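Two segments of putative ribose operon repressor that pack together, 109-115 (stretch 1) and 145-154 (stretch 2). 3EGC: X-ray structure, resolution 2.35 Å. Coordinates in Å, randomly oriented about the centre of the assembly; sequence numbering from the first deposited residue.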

# COMPACT_ATOMS: atom_id res chain seq x y z
N ASN A 109 10.45 10.09 15.60
CA ASN A 109 9.04 10.24 16.02
C ASN A 109 8.71 11.38 16.99
O ASN A 109 7.80 12.18 16.72
CB ASN A 109 8.50 8.94 16.58
CG ASN A 109 8.61 7.77 15.58
OD1 ASN A 109 8.05 7.83 14.49
ND2 ASN A 109 9.27 6.70 15.99
N VAL A 110 9.43 11.47 18.11
CA VAL A 110 9.28 12.62 19.01
C VAL A 110 9.33 13.97 18.23
O VAL A 110 8.38 14.74 18.22
CB VAL A 110 10.42 12.65 20.12
CG1 VAL A 110 10.08 13.67 21.22
CG2 VAL A 110 10.64 11.33 20.74
N ARG A 111 10.45 14.24 17.57
CA ARG A 111 10.59 15.50 16.82
C ARG A 111 9.41 15.84 15.84
O ARG A 111 8.88 16.97 15.83
CB ARG A 111 11.87 15.52 16.05
CG ARG A 111 12.28 16.89 15.62
CD ARG A 111 13.53 16.79 14.72
NE ARG A 111 14.73 16.48 15.50
CZ ARG A 111 15.93 16.26 14.98
NH1 ARG A 111 16.95 15.99 15.79
NH2 ARG A 111 16.10 16.28 13.67
N GLY A 112 9.04 14.86 15.02
CA GLY A 112 8.00 15.07 14.01
C GLY A 112 6.68 15.34 14.71
O GLY A 112 5.98 16.20 14.27
N ALA A 113 6.37 14.65 15.82
CA ALA A 113 5.08 14.87 16.48
C ALA A 113 5.00 16.28 17.14
O ALA A 113 3.96 16.97 17.02
CB ALA A 113 4.74 13.74 17.51
N ARG A 114 6.09 16.67 17.81
CA ARG A 114 6.18 17.95 18.43
C ARG A 114 5.97 19.07 17.35
O ARG A 114 5.26 20.07 17.60
CB ARG A 114 7.56 18.11 19.09
CG ARG A 114 7.67 19.33 19.95
CD ARG A 114 9.04 19.45 20.61
NE ARG A 114 9.14 20.73 21.28
CZ ARG A 114 9.99 21.06 22.24
NH1 ARG A 114 10.86 20.19 22.70
NH2 ARG A 114 9.94 22.27 22.76
N THR A 115 6.58 18.86 16.18
CA THR A 115 6.47 19.83 15.11
C THR A 115 5.02 19.93 14.63
O THR A 115 4.50 21.01 14.47
CB THR A 115 7.39 19.51 13.91
OG1 THR A 115 8.75 19.50 14.33
CG2 THR A 115 7.24 20.56 12.75
N LYS A 145 4.88 11.20 23.40
CA LYS A 145 5.91 12.05 24.02
C LYS A 145 6.15 13.42 23.32
O LYS A 145 6.32 14.45 23.99
CB LYS A 145 7.23 11.29 24.09
CG LYS A 145 8.40 12.07 24.58
CD LYS A 145 9.63 11.17 24.79
CE LYS A 145 10.83 12.01 25.24
NZ LYS A 145 12.11 11.25 25.37
N GLY A 146 6.15 13.40 21.98
CA GLY A 146 6.32 14.62 21.19
C GLY A 146 5.14 15.55 21.37
O GLY A 146 5.30 16.77 21.51
N PHE A 147 3.96 14.96 21.44
CA PHE A 147 2.76 15.69 21.73
C PHE A 147 2.86 16.40 23.09
O PHE A 147 2.66 17.62 23.19
CB PHE A 147 1.58 14.78 21.63
CG PHE A 147 0.34 15.32 22.30
CD1 PHE A 147 -0.45 16.27 21.65
CD2 PHE A 147 -0.05 14.86 23.56
CE1 PHE A 147 -1.59 16.74 22.19
CE2 PHE A 147 -1.20 15.35 24.14
CZ PHE A 147 -2.00 16.28 23.44
N ARG A 148 3.26 15.67 24.11
CA ARG A 148 3.29 16.22 25.46
C ARG A 148 4.34 17.32 25.57
O ARG A 148 4.14 18.31 26.31
CB ARG A 148 3.56 15.15 26.52
CG ARG A 148 2.43 14.14 26.72
CD ARG A 148 2.78 13.26 27.97
NE ARG A 148 1.87 12.12 28.13
CZ ARG A 148 0.72 12.18 28.79
NH1 ARG A 148 0.31 13.34 29.35
NH2 ARG A 148 -0.04 11.09 28.85
N ALA A 149 5.44 17.15 24.85
CA ALA A 149 6.52 18.09 24.93
C ALA A 149 6.10 19.40 24.28
O ALA A 149 6.49 20.47 24.74
CB ALA A 149 7.80 17.54 24.29
N ALA A 150 5.32 19.32 23.21
CA ALA A 150 4.84 20.53 22.52
C ALA A 150 3.84 21.27 23.41
O ALA A 150 3.88 22.46 23.56
CB ALA A 150 4.16 20.17 21.16
N MET A 151 2.91 20.53 23.97
CA MET A 151 1.92 21.09 24.87
C MET A 151 2.58 21.75 26.06
O MET A 151 2.26 22.88 26.42
CB MET A 151 0.92 19.98 25.29
CG MET A 151 0.01 19.53 24.07
SD MET A 151 -1.04 20.85 23.29
CE MET A 151 -2.45 20.76 24.39
N SER A 152 3.55 21.05 26.62
CA SER A 152 4.25 21.50 27.81
C SER A 152 4.91 22.83 27.52
O SER A 152 4.76 23.81 28.28
CB SER A 152 5.32 20.46 28.20
OG SER A 152 5.43 20.32 29.59
N ALA A 153 5.62 22.88 26.40
CA ALA A 153 6.45 24.02 26.08
C ALA A 153 5.61 25.27 25.86
O ALA A 153 6.11 26.40 26.03
CB ALA A 153 7.29 23.75 24.86
N ALA A 154 4.36 25.05 25.46
CA ALA A 154 3.42 26.10 25.21
C ALA A 154 2.62 26.44 26.47
O ALA A 154 1.83 27.36 26.47
CB ALA A 154 2.45 25.69 24.06

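Two helices, 109-115 and the one running through Lys145 to Ala153, cross at -46° with their axes only 7.2 Å apart at closest approach. So short a distance requires small residues where the backbones meet, and Gly146 fills that role. Its CA lies 4.2 Å from the CA of Val110, 3.6 Å from Val110 O and 4.1 Å from Ala113 CB. A CB on Gly146 would point toward the first helix and, placed ideally, would fall 2.4 Å from Val110 O and 2.9 Å from Ala113 CB, both clashes. At this spacing glycine is therefore the residue that fits, and its bare CA lets one backbone rest against the other.

Ala113 is the counterpart on the facing helix. Its CB points toward the second helix and also comes within 4.2 Å of Phe147 N, so a single methyl is enough to meet the backbone there. Phe147 itself directs its CB away; its chi1 of 163° (t) and chi2 of 80° belong to a buried ring that takes little part in this contact.

The close approach also brings polar backbone atoms near CH groups. Arg114 CA lies 3.4 Å from Gly146 O, a CA-H...O contact with an angle of 126° at the hydrogen. Gly146 O already accepts the helical hydrogen bond from Ala150 N, at 3.1 Å, so the contact supplements that bond. No hydrogen bond joins the two stretches, and packing dominates what the coordinates reveal of their association.

Arg114 has the largest covered area of any residue here, 91 Å². Its CB points sideways, yet chi1 (-171°), chi2 (179°) and chi3 (172°) are all t, giving an extended chain that runs along the second helix. The side chain sits as a knob among Gly146, Ala149, Ala150 and Ala153. Alanine suits this track because a methyl gives the aliphatic chain a surface without obstructing it: Arg114 CG is 3.8 Å from Ala150 CB, Arg114 CD is 4.3 Å from Ala149 CB, and Arg114 NH2 reaches to 3.7 Å from Ala153 CB. One face of the guanidinium is covered by Ala149 O, while Ala150 CA and Ala153 CB approach it obliquely. Arginine suits a partly exposed position of this kind, since its methylenes can pack while its charged end extends along the neighbouring helix.

At the other end of the contact, Val110 has chi1 of -168° (t), and its CG1 lies 4.1 Å from Lys145 CG. The lysine is t at all four chi angles, so its chain is fully extended; its aliphatic part packs beside the valine, and the residue as a whole remains exposed.

The residues that take no part have their own arrangements. Arg111 and Thr115 turn their CB atoms away, and Thr115, with chi1 of -61° (m), donates from OG1 to Arg111 O at 2.9 Å, satisfying its hydroxyl within its own helix.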